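Local coordinates for protein L-threonine 3-dehydrogenase (Clostridioides difficile, PDB 7OL1) that probably catalyses the NAD-dependent oxidation of L-threonine at its 3-hydroxyl group, as a member of the NAD-dependent epimerase/dehydratase family, at residues A[317-320]-A[321-325]; A[39-42]-A[43-47]; A[111-114]-A[115-119]; A[224-227]-A[228-231]. All blocks are in the same frame, centred on the assembly; numbering follows the deposited sequence.

Contact 1 of 4, residues A[317-320]-A[321-325]; sequences FSYD and LDKMT
An irregular loop becomes a helix between residues 317-320 and 321-325, and the first full turn is closed by Met-324 N donating to Asp-320 O at 3.1 Å, an almost straight bond (173° at the hydrogen). Asp-320 occupies the N-cap position of helix 321-334. Its CG stands between the backbone N and the carbonyl carbon (chi1 51°), a torsion that folds the carboxylate back over the opening turn. OD2 of Asp-320 accepts two weak capping bonds there, from Asp-322 N at 3.2 Å and from Lys-323 N at 3.4 Å.

On the loop side, Lys-323 sends its chain across Tyr-319. Its CD rides 4.0 Å above the plane of the Tyr-319 ring, offset toward the rim, as a CH-pi contact, and Lys-323 NZ completes a cation-pi pair 4.8 Å from the ring centroid, 24° off the normal. Met-324 N approaches the same ring at its edge. The Tyr-319 ring also meets that of Tyr-235, while Asp-238 receives Ser-318 N and, weakly, Tyr-319 N, so the loop is fastened to the start of helix 236-248.

Leu-321 lies on helix 269-277 through Ile-272. A carboxylate that accepts from the first N-H groups of a helix would tend to be stabilised in its charged form, and the lysine charge one turn on can be met by the pi cloud of the tyrosine.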
loop_
_atom_site.group_PDB
_atom_site.type_symbol
_atom_site.label_atom_id
_atom_site.label_comp_id
_atom_site.label_asym_id
_atom_site.label_seq_id
_atom_site.Cartn_x
_atom_site.Cartn_y
_atom_site.Cartn_z
ATOM N N PHE A 317 -14.861 13.954 -21.556
ATOM C CA PHE A 317 -15.845 12.845 -21.601
ATOM C C PHE A 317 -17.123 13.326 -22.301
ATOM O O PHE A 317 -17.371 14.532 -22.278
ATOM C CB PHE A 317 -16.092 12.317 -20.192
ATOM C CG PHE A 317 -17.015 13.145 -19.353
ATOM C CD1 PHE A 317 -18.386 12.940 -19.414
ATOM C CD2 PHE A 317 -16.513 14.090 -18.471
ATOM C CE1 PHE A 317 -19.240 13.656 -18.586
ATOM C CE2 PHE A 317 -17.368 14.800 -17.644
ATOM C CZ PHE A 317 -18.727 14.571 -17.695
ATOM N N SER A 318 -17.891 12.398 -22.885
ATOM C CA SER A 318 -18.940 12.660 -23.910
ATOM C C SER A 318 -20.327 12.224 -23.435
ATOM O O SER A 318 -21.292 12.864 -23.871
ATOM C CB SER A 318 -18.589 12.011 -25.227
ATOM O OG SER A 318 -17.404 12.599 -25.770
ATOM N N TYR A 319 -20.436 11.200 -22.589
ATOM C CA TYR A 319 -21.728 10.560 -22.237
ATOM C C TYR A 319 -22.133 10.957 -20.818
ATOM O O TYR A 319 -21.375 10.682 -19.892
ATOM C CB TYR A 319 -21.652 9.042 -22.436
ATOM C CG TYR A 319 -21.398 8.650 -23.870
ATOM C CD1 TYR A 319 -20.180 8.936 -24.470
ATOM C CD2 TYR A 319 -22.362 8.007 -24.633
ATOM C CE1 TYR A 319 -19.921 8.589 -25.787
ATOM C CE2 TYR A 319 -22.114 7.638 -25.949
ATOM C CZ TYR A 319 -20.894 7.946 -26.532
ATOM O OH TYR A 319 -20.626 7.652 -27.836
ATOM N N ASP A 320 -23.274 11.642 -20.700
ATOM C CA ASP A 320 -24.083 11.817 -19.462
ATOM C C ASP A 320 -25.069 10.644 -19.388
ATOM O O ASP A 320 -25.119 9.862 -20.367
ATOM C CB ASP A 320 -24.831 13.154 -19.465
ATOM C CG ASP A 320 -25.618 13.398 -20.746
ATOM O OD1 ASP A 320 -24.986 13.803 -21.752
ATOM O OD2 ASP A 320 -26.847 13.150 -20.745
ATOM N N LEU A 321 -25.848 10.539 -18.307
ATOM C CA LEU A 321 -26.759 9.376 -18.086
ATOM C C LEU A 321 -27.758 9.245 -19.250
ATOM O O LEU A 321 -28.147 8.125 -19.592
ATOM C CB LEU A 321 -27.465 9.525 -16.735
ATOM C CG LEU A 321 -28.625 8.564 -16.469
ATOM C CD1 LEU A 321 -28.202 7.108 -16.583
ATOM C CD2 LEU A 321 -29.233 8.807 -15.093
ATOM N N ASP A 322 -28.177 10.351 -19.852
ATOM C CA ASP A 322 -29.136 10.289 -20.983
ATOM C C ASP A 322 -28.391 9.658 -22.153
ATOM O O ASP A 322 -28.723 8.502 -22.466
ATOM C CB ASP A 322 -29.784 11.642 -21.295
ATOM C CG ASP A 322 -31.203 11.719 -20.761
ATOM O OD1 ASP A 322 -31.368 12.065 -19.572
ATOM O OD2 ASP A 322 -32.126 11.365 -21.523
ATOM N N LYS A 323 -27.390 10.364 -22.699
ATOM C CA LYS A 323 -26.668 9.970 -23.943
ATOM C C LYS A 323 -26.360 8.473 -23.869
ATOM O O LYS A 323 -26.665 7.745 -24.840
ATOM C CB LYS A 323 -25.384 10.779 -24.162
ATOM C CG LYS A 323 -25.301 11.457 -25.525
ATOM C CD LYS A 323 -23.979 11.298 -26.244
ATOM C CE LYS A 323 -24.074 11.581 -27.732
ATOM N NZ LYS A 323 -22.743 11.495 -28.383
ATOM N N MET A 324 -25.842 8.027 -22.725
ATOM C CA MET A 324 -25.555 6.597 -22.467
ATOM C C MET A 324 -26.831 5.776 -22.672
ATOM O O MET A 324 -26.815 4.867 -23.527
ATOM C CB MET A 324 -25.038 6.385 -21.044
ATOM C CG MET A 324 -24.649 4.954 -20.763
ATOM S SD MET A 324 -23.657 4.818 -19.277
ATOM C CE MET A 324 -24.928 4.751 -18.018
ATOM N N THR A 325 -27.893 6.071 -21.921
ATOM C CA THR A 325 -29.153 5.279 -21.939
ATOM C C THR A 325 -29.655 5.103 -23.382
ATOM O O THR A 325 -30.065 3.980 -23.731
ATOM C CB THR A 325 -30.228 5.903 -21.045
ATOM O OG1 THR A 325 -29.708 6.045 -19.723
ATOM C CG2 THR A 325 -31.494 5.074 -20.995
#

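Contact 2 of 4, residues A[39-42]-A[43-47]; sequences TIKL and RNEYG
Lys-41 NZ is gripped by two acceptors: Glu-45 OE2, one helical turn further on, forms a salt bridge to it at 2.6 Å, and Gln-241 OE1 on helix 236-248 takes a second bond. The pair sits on helix 33-46, the crossover helix of the beta-alpha-beta unit formed with strands 25-28 and 51-55, which opens the Rossmann fold of this family. The ammonium meets OE2 on the syn side of the carboxylate, 16° out of its plane. The lysine chain runs extended until a bend at its last torsion (chi4 88°) turns NZ in toward the glutamate.

Routine backbone bonds continue beneath, with Arg-43 N to Thr-39 O at 2.9 Å and Asn-44 N to Ile-40 O at 3.1 Å. Arg-43 stretches out alongside Thr-39, whose OG1 stands over one face of the guanidinium, 4.0 Å above its plane. The polar end is held elsewhere, NH1 of Arg-43 donating to Val-64 O.

Toward the sheet, Leu-42 and Tyr-46 lie side by side and point the same way, packing between strand 25-28, through Ile-27 and Ile-25, and Val-244 of helix 236-248. Leu-42 O lies in the plane of the Tyr-46 ring, at its edge, and Leu-42 CD2 comes to 4.1 Å from Tyr-46 CE1.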
loop_
_atom_site.group_PDB
_atom_site.type_symbol
_atom_site.label_atom_id
_atom_site.label_comp_id
_atom_site.label_asym_id
_atom_site.label_seq_id
_atom_site.Cartn_x
_atom_site.Cartn_y
_atom_site.Cartn_z
ATOM N N THR A 39 -8.460 -3.409 -26.858
ATOM C CA THR A 39 -7.497 -3.997 -27.836
ATOM C C THR A 39 -8.053 -3.717 -29.240
ATOM O O THR A 39 -7.271 -3.257 -30.122
ATOM C CB THR A 39 -7.150 -5.472 -27.563
ATOM O OG1 THR A 39 -8.029 -6.341 -28.268
ATOM C CG2 THR A 39 -7.183 -5.866 -26.103
ATOM N N ILE A 40 -9.368 -3.874 -29.416
ATOM C CA ILE A 40 -10.076 -3.516 -30.677
ATOM C C ILE A 40 -9.873 -2.039 -31.015
ATOM O O ILE A 40 -9.561 -1.733 -32.171
ATOM C CB ILE A 40 -11.558 -3.821 -30.538
ATOM C CG1 ILE A 40 -11.820 -5.326 -30.534
ATOM C CG2 ILE A 40 -12.312 -3.090 -31.627
ATOM C CD1 ILE A 40 -13.142 -5.692 -29.877
ATOM N N LYS A 41 -10.079 -1.142 -30.054
ATOM C CA LYS A 41 -9.951 0.316 -30.298
ATOM C C LYS A 41 -8.520 0.624 -30.773
ATOM O O LYS A 41 -8.352 1.308 -31.816
ATOM C CB LYS A 41 -10.353 1.108 -29.050
ATOM C CG LYS A 41 -10.017 2.589 -29.146
ATOM C CD LYS A 41 -10.446 3.446 -27.978
ATOM C CE LYS A 41 -9.675 4.751 -27.960
ATOM N NZ LYS A 41 -10.316 5.808 -28.774
ATOM N N LEU A 42 -7.515 0.144 -30.043
ATOM C CA LEU A 42 -6.096 0.514 -30.298
ATOM C C LEU A 42 -5.617 -0.131 -31.608
ATOM O O LEU A 42 -4.768 0.493 -32.295
ATOM C CB LEU A 42 -5.247 0.081 -29.102
ATOM C CG LEU A 42 -5.626 0.714 -27.764
ATOM C CD1 LEU A 42 -4.774 0.149 -26.642
ATOM C CD2 LEU A 42 -5.470 2.219 -27.821
ATOM N N ARG A 43 -6.142 -1.318 -31.942
ATOM C CA ARG A 43 -5.915 -2.003 -33.248
ATOM C C ARG A 43 -6.340 -1.075 -34.386
ATOM O O ARG A 43 -5.487 -0.801 -35.252
ATOM C CB ARG A 43 -6.691 -3.322 -33.339
ATOM C CG ARG A 43 -5.927 -4.505 -32.765
ATOM C CD ARG A 43 -6.721 -5.785 -32.537
ATOM N NE ARG A 43 -5.755 -6.798 -32.126
ATOM C CZ ARG A 43 -6.039 -8.045 -31.765
ATOM N NH1 ARG A 43 -7.286 -8.481 -31.748
ATOM N NH2 ARG A 43 -5.051 -8.854 -31.414
ATOM N N ASN A 44 -7.592 -0.590 -34.340
ATOM C CA ASN A 44 -8.183 0.343 -35.340
ATOM C C ASN A 44 -7.327 1.602 -35.454
ATOM O O ASN A 44 -7.161 2.075 -36.583
ATOM C CB ASN A 44 -9.611 0.758 -35.006
ATOM C CG ASN A 44 -10.594 -0.391 -35.109
ATOM O OD1 ASN A 44 -10.298 -1.443 -35.677
ATOM N ND2 ASN A 44 -11.780 -0.207 -34.557
ATOM N N GLU A 45 -6.782 2.099 -34.338
ATOM C CA GLU A 45 -6.165 3.449 -34.244
ATOM C C GLU A 45 -4.650 3.404 -34.433
ATOM O O GLU A 45 -4.063 4.479 -34.694
ATOM C CB GLU A 45 -6.484 4.078 -32.886
ATOM C CG GLU A 45 -7.939 4.468 -32.747
ATOM C CD GLU A 45 -8.322 5.269 -31.515
ATOM O OE1 GLU A 45 -7.466 6.017 -30.935
ATOM O OE2 GLU A 45 -9.490 5.149 -31.156
ATOM N N TYR A 46 -4.010 2.258 -34.212
ATOM C CA TYR A 46 -2.525 2.169 -34.149
ATOM C C TYR A 46 -1.996 1.018 -35.018
ATOM O O TYR A 46 -0.757 0.945 -35.162
ATOM C CB TYR A 46 -2.071 2.009 -32.696
ATOM C CG TYR A 46 -2.199 3.233 -31.827
ATOM C CD1 TYR A 46 -3.412 3.589 -31.262
ATOM C CD2 TYR A 46 -1.092 4.014 -31.531
ATOM C CE1 TYR A 46 -3.539 4.723 -30.472
ATOM C CE2 TYR A 46 -1.197 5.139 -30.726
ATOM C CZ TYR A 46 -2.423 5.493 -30.195
ATOM O OH TYR A 46 -2.511 6.591 -29.398
ATOM N N GLY A 47 -2.869 0.122 -35.500
ATOM C CA GLY A 47 -2.514 -0.912 -36.487
ATOM C C GLY A 47 -2.618 -2.309 -35.904
ATOM O O GLY A 47 -1.980 -2.540 -34.863
#

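Contact 3 of 4, residues A[111-114]-A[115-119]; sequences AWNL and NMNGL
A Met-aromatic contact between Trp-112 and Met-116 marks the side of helix 108-129 that faces the second subunit, consistent with the helical dimer interface of extended short-chain dehydrogenases. Met-116 CG lies over the centre of the indole six-membered ring, 3.6 Å from the Trp-112 centroid and 7° off the normal. Bends in the methionine chain, the first at chi2 (-57°), leave SD above the same face but farther off, 4.8 Å from that centroid. Across the interface, Trp-112 packs on Leu-173 of the second subunit and Met-116 on Trp-112 of the second subunit, while Thr-166 of helix 162-181 borders both residues within the chain.

Asn-115 points elsewhere: its OD1 accepts from Leu-99 N, and its ND2 binds Thr-166 OG1, which satisfies both ends of a buried amide.

Elsewhere on the helix two asparagine amides are bonded i to i+4. Asn-117 ND2 donates to Asn-113 OD1 at 2.6 Å, reaching a lone pair in the carbonyl plane, although the two amide planes are turned 54° apart. The other end of that amide, Asn-117 OD1, accepts from a water at 3.0 Å, and the same water takes a weak bond from Trp-112 NE1 at 3.5 Å.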
loop_
_atom_site.group_PDB
_atom_site.type_symbol
_atom_site.label_atom_id
_atom_site.label_comp_id
_atom_site.label_asym_id
_atom_site.label_seq_id
_atom_site.Cartn_x
_atom_site.Cartn_y
_atom_site.Cartn_z
ATOM N N ALA A 111 -5.108 -13.228 -5.535
ATOM C CA ALA A 111 -5.302 -11.819 -5.946
ATOM C C ALA A 111 -4.069 -11.004 -5.568
ATOM O O ALA A 111 -3.585 -10.201 -6.417
ATOM C CB ALA A 111 -6.519 -11.245 -5.307
ATOM N N TRP A 112 -3.544 -11.224 -4.369
ATOM C CA TRP A 112 -2.297 -10.536 -3.971
ATOM C C TRP A 112 -1.181 -10.936 -4.955
ATOM O O TRP A 112 -0.563 -10.023 -5.561
ATOM C CB TRP A 112 -1.945 -10.791 -2.500
ATOM C CG TRP A 112 -0.605 -10.226 -2.160
ATOM C CD1 TRP A 112 0.610 -10.815 -2.339
ATOM C CD2 TRP A 112 -0.339 -8.898 -1.705
ATOM N NE1 TRP A 112 1.607 -9.957 -1.974
ATOM C CE2 TRP A 112 1.052 -8.770 -1.603
ATOM C CE3 TRP A 112 -1.147 -7.807 -1.397
ATOM C CZ2 TRP A 112 1.656 -7.602 -1.176
ATOM C CZ3 TRP A 112 -0.549 -6.640 -0.994
ATOM C CH2 TRP A 112 0.833 -6.544 -0.877
ATOM N N ASN A 113 -0.965 -12.238 -5.178
ATOM C CA ASN A 113 0.139 -12.732 -6.046
ATOM C C ASN A 113 -0.002 -12.117 -7.444
ATOM O O ASN A 113 0.953 -11.440 -7.917
ATOM C CB ASN A 113 0.230 -14.262 -6.117
ATOM C CG ASN A 113 1.159 -14.735 -7.230
ATOM O OD1 ASN A 113 2.329 -14.353 -7.286
ATOM N ND2 ASN A 113 0.650 -15.534 -8.160
ATOM N N LEU A 114 -1.153 -12.302 -8.086
ATOM C CA LEU A 114 -1.328 -11.818 -9.481
ATOM C C LEU A 114 -1.185 -10.301 -9.504
ATOM O O LEU A 114 -0.487 -9.815 -10.384
ATOM C CB LEU A 114 -2.675 -12.234 -10.083
ATOM C CG LEU A 114 -2.949 -11.649 -11.481
ATOM C CD1 LEU A 114 -1.893 -12.055 -12.471
ATOM C CD2 LEU A 114 -4.310 -12.078 -12.003
ATOM N N ASN A 115 -1.853 -9.584 -8.591
ATOM C CA ASN A 115 -2.048 -8.110 -8.724
ATOM C C ASN A 115 -0.725 -7.424 -8.403
ATOM O O ASN A 115 -0.443 -6.388 -9.037
ATOM C CB ASN A 115 -3.215 -7.565 -7.895
ATOM C CG ASN A 115 -4.570 -8.084 -8.344
ATOM O OD1 ASN A 115 -4.657 -8.912 -9.243
ATOM N ND2 ASN A 115 -5.639 -7.620 -7.717
ATOM N N MET A 116 0.079 -8.023 -7.525
ATOM C CA MET A 116 1.325 -7.388 -7.029
ATOM C C MET A 116 2.569 -7.979 -7.717
ATOM O O MET A 116 3.398 -7.183 -8.166
ATOM C CB MET A 116 1.379 -7.508 -5.505
ATOM C CG MET A 116 0.135 -6.919 -4.840
ATOM S SD MET A 116 -0.172 -5.152 -5.278
ATOM C CE MET A 116 1.414 -4.484 -4.781
ATOM N N ASN A 117 2.697 -9.299 -7.862
ATOM C CA ASN A 117 3.877 -9.871 -8.554
ATOM C C ASN A 117 3.719 -9.556 -10.041
ATOM O O ASN A 117 4.748 -9.213 -10.719
ATOM C CB ASN A 117 4.105 -11.344 -8.218
ATOM C CG ASN A 117 4.371 -11.519 -6.733
ATOM O OD1 ASN A 117 5.153 -10.784 -6.098
ATOM N ND2 ASN A 117 3.695 -12.497 -6.162
ATOM N N GLY A 118 2.493 -9.608 -10.554
ATOM C CA GLY A 118 2.287 -9.209 -11.963
ATOM C C GLY A 118 2.804 -7.792 -12.176
ATOM O O GLY A 118 3.598 -7.581 -13.099
ATOM N N LEU A 119 2.428 -6.875 -11.275
ATOM C CA LEU A 119 2.706 -5.427 -11.387
ATOM C C LEU A 119 4.205 -5.206 -11.246
ATOM O O LEU A 119 4.808 -4.558 -12.133
ATOM C CB LEU A 119 1.943 -4.677 -10.297
ATOM C CG LEU A 119 2.189 -3.172 -10.242
ATOM C CD1 LEU A 119 1.983 -2.556 -11.608
ATOM C CD2 LEU A 119 1.277 -2.496 -9.225
HETATM O O HOH W 1 4.834 -10.058 -3.219
#

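Contact 4 of 4, residues A[224-227]-A[228-231]; sequences YIAE and GTKM
Ile-225 starts the approach to a type II beta turn, Ala-226 to Thr-229, in the loop that leads from strand 220-223 to strand 232-235. Its side chain reaches across the mouth of the loop with two branches: CG2 of Ile-225 lies 4.3 Å from Thr-229 CB, and CD1 of Ile-225 lies 4.4 Å from Met-231 CE. Tyr-207 of helix 207-217 packs on both Ile-225 and Met-231, so this loose apolar bridge has a shared floor.

Ala-226 is the first residue of the turn, and its carbonyl carries the polar part of the contact. Thr-229 N closes the turn onto Ala-226 O at 3.4 Å, a weak bond. Thr-229 OG1 adds a second, at 3.1 Å to the same oxygen, arriving from above the carbonyl plane, 54° out of it, and not on a lone pair. The hydroxyl reaches there because it sits anti to its own carbonyl carbon, next to the backbone N (chi1 -59°). Gln-294 of helix 291-299 ties both ends of the turn together, its OE1 accepting from Ala-226 N and its NE2 donating to Thr-229 OG1.

Glu-227 takes the second position with polyproline-like backbone angles, and its CB bond points away from residues 228-231, although CB lies against Gly-228 N. Gly-228 follows at the third with phi 69°, the positive phi expected at that position of a type II turn; its N also makes a weak bond to Glu-270 OE1. Within the turn, the side of Thr-229 OG1 is lined by Ala-226 CB at 3.8 Å.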
loop_
_atom_site.group_PDB
_atom_site.type_symbol
_atom_site.label_atom_id
_atom_site.label_comp_id
_atom_site.label_asym_id
_atom_site.label_seq_id
_atom_site.Cartn_x
_atom_site.Cartn_y
_atom_site.Cartn_z
ATOM N N TYR A 224 -30.439 -5.290 -7.097
ATOM C CA TYR A 224 -29.771 -5.922 -5.927
ATOM C C TYR A 224 -29.191 -4.791 -5.061
ATOM O O TYR A 224 -28.629 -5.069 -3.971
ATOM C CB TYR A 224 -28.795 -7.033 -6.366
ATOM C CG TYR A 224 -27.696 -6.680 -7.343
ATOM C CD1 TYR A 224 -27.883 -6.753 -8.717
ATOM C CD2 TYR A 224 -26.436 -6.317 -6.893
ATOM C CE1 TYR A 224 -26.867 -6.435 -9.611
ATOM C CE2 TYR A 224 -25.409 -6.000 -7.773
ATOM C CZ TYR A 224 -25.620 -6.058 -9.138
ATOM O OH TYR A 224 -24.592 -5.741 -9.980
ATOM N N ILE A 225 -29.397 -3.541 -5.498
ATOM C CA ILE A 225 -28.819 -2.317 -4.872
ATOM C C ILE A 225 -29.956 -1.354 -4.508
ATOM O O ILE A 225 -30.823 -1.087 -5.377
ATOM C CB ILE A 225 -27.756 -1.712 -5.810
ATOM C CG1 ILE A 225 -26.373 -2.295 -5.498
ATOM C CG2 ILE A 225 -27.754 -0.192 -5.760
ATOM C CD1 ILE A 225 -25.399 -2.254 -6.658
ATOM N N ALA A 226 -29.928 -0.879 -3.255
ATOM C CA ALA A 226 -30.989 -0.093 -2.582
ATOM C C ALA A 226 -31.194 1.221 -3.328
ATOM O O ALA A 226 -30.206 1.736 -3.870
ATOM C CB ALA A 226 -30.609 0.156 -1.142
ATOM N N GLU A 227 -32.424 1.740 -3.336
ATOM C CA GLU A 227 -32.787 2.986 -4.066
ATOM C C GLU A 227 -32.089 4.153 -3.367
ATOM O O GLU A 227 -31.747 3.995 -2.178
ATOM C CB GLU A 227 -34.311 3.125 -4.192
ATOM C CG GLU A 227 -35.017 3.890 -3.084
ATOM C CD GLU A 227 -36.533 3.871 -3.238
ATOM O OE1 GLU A 227 -37.020 4.225 -4.329
ATOM O OE2 GLU A 227 -37.226 3.475 -2.282
ATOM N N GLY A 228 -31.799 5.232 -4.101
ATOM C CA GLY A 228 -31.047 6.392 -3.577
ATOM C C GLY A 228 -29.558 6.139 -3.274
ATOM O O GLY A 228 -28.883 7.115 -2.860
ATOM N N THR A 229 -29.018 4.925 -3.477
ATOM C CA THR A 229 -27.560 4.639 -3.341
ATOM C C THR A 229 -26.806 5.220 -4.549
ATOM O O THR A 229 -27.038 4.759 -5.673
ATOM C CB THR A 229 -27.281 3.143 -3.155
ATOM O OG1 THR A 229 -27.964 2.686 -1.986
ATOM C CG2 THR A 229 -25.803 2.860 -3.006
ATOM N N LYS A 230 -25.931 6.204 -4.325
ATOM C CA LYS A 230 -25.236 6.949 -5.407
ATOM C C LYS A 230 -23.807 6.406 -5.544
ATOM O O LYS A 230 -23.199 6.027 -4.492
ATOM C CB LYS A 230 -25.303 8.459 -5.139
ATOM C CG LYS A 230 -26.519 9.158 -5.747
ATOM C CD LYS A 230 -26.564 10.669 -5.532
ATOM C CE LYS A 230 -26.997 11.447 -6.762
ATOM N NZ LYS A 230 -25.976 12.458 -7.126
ATOM N N MET A 231 -23.309 6.350 -6.791
ATOM C CA MET A 231 -21.992 5.760 -7.175
ATOM C C MET A 231 -21.413 6.487 -8.395
ATOM O O MET A 231 -22.190 6.909 -9.261
ATOM C CB MET A 231 -22.151 4.276 -7.520
ATOM C CG MET A 231 -21.704 3.355 -6.398
ATOM S SD MET A 231 -22.170 1.618 -6.628
ATOM C CE MET A 231 -23.864 1.788 -7.188
#

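How the contacts relate
From the N terminus the contacts come in series, none nesting in or crossing another, and each spans neighbouring residues. Contact 2 comes first, on the crossover helix of the opening beta-alpha-beta unit. Contact 3 follows on helix 108-129, about 27 Å away between centres, and joins the Rossmann-like core to the second subunit. Contact 4 closes a tight turn between strand 220-223, of the small two-stranded sheet, and strand 232-235, of the main sheet. Contact 1 starts the last helix and lies about 19 Å from contact 4 between centres. Helix 269-277 is common to these two, and helix 236-248 stands near both contact 1 and contact 2.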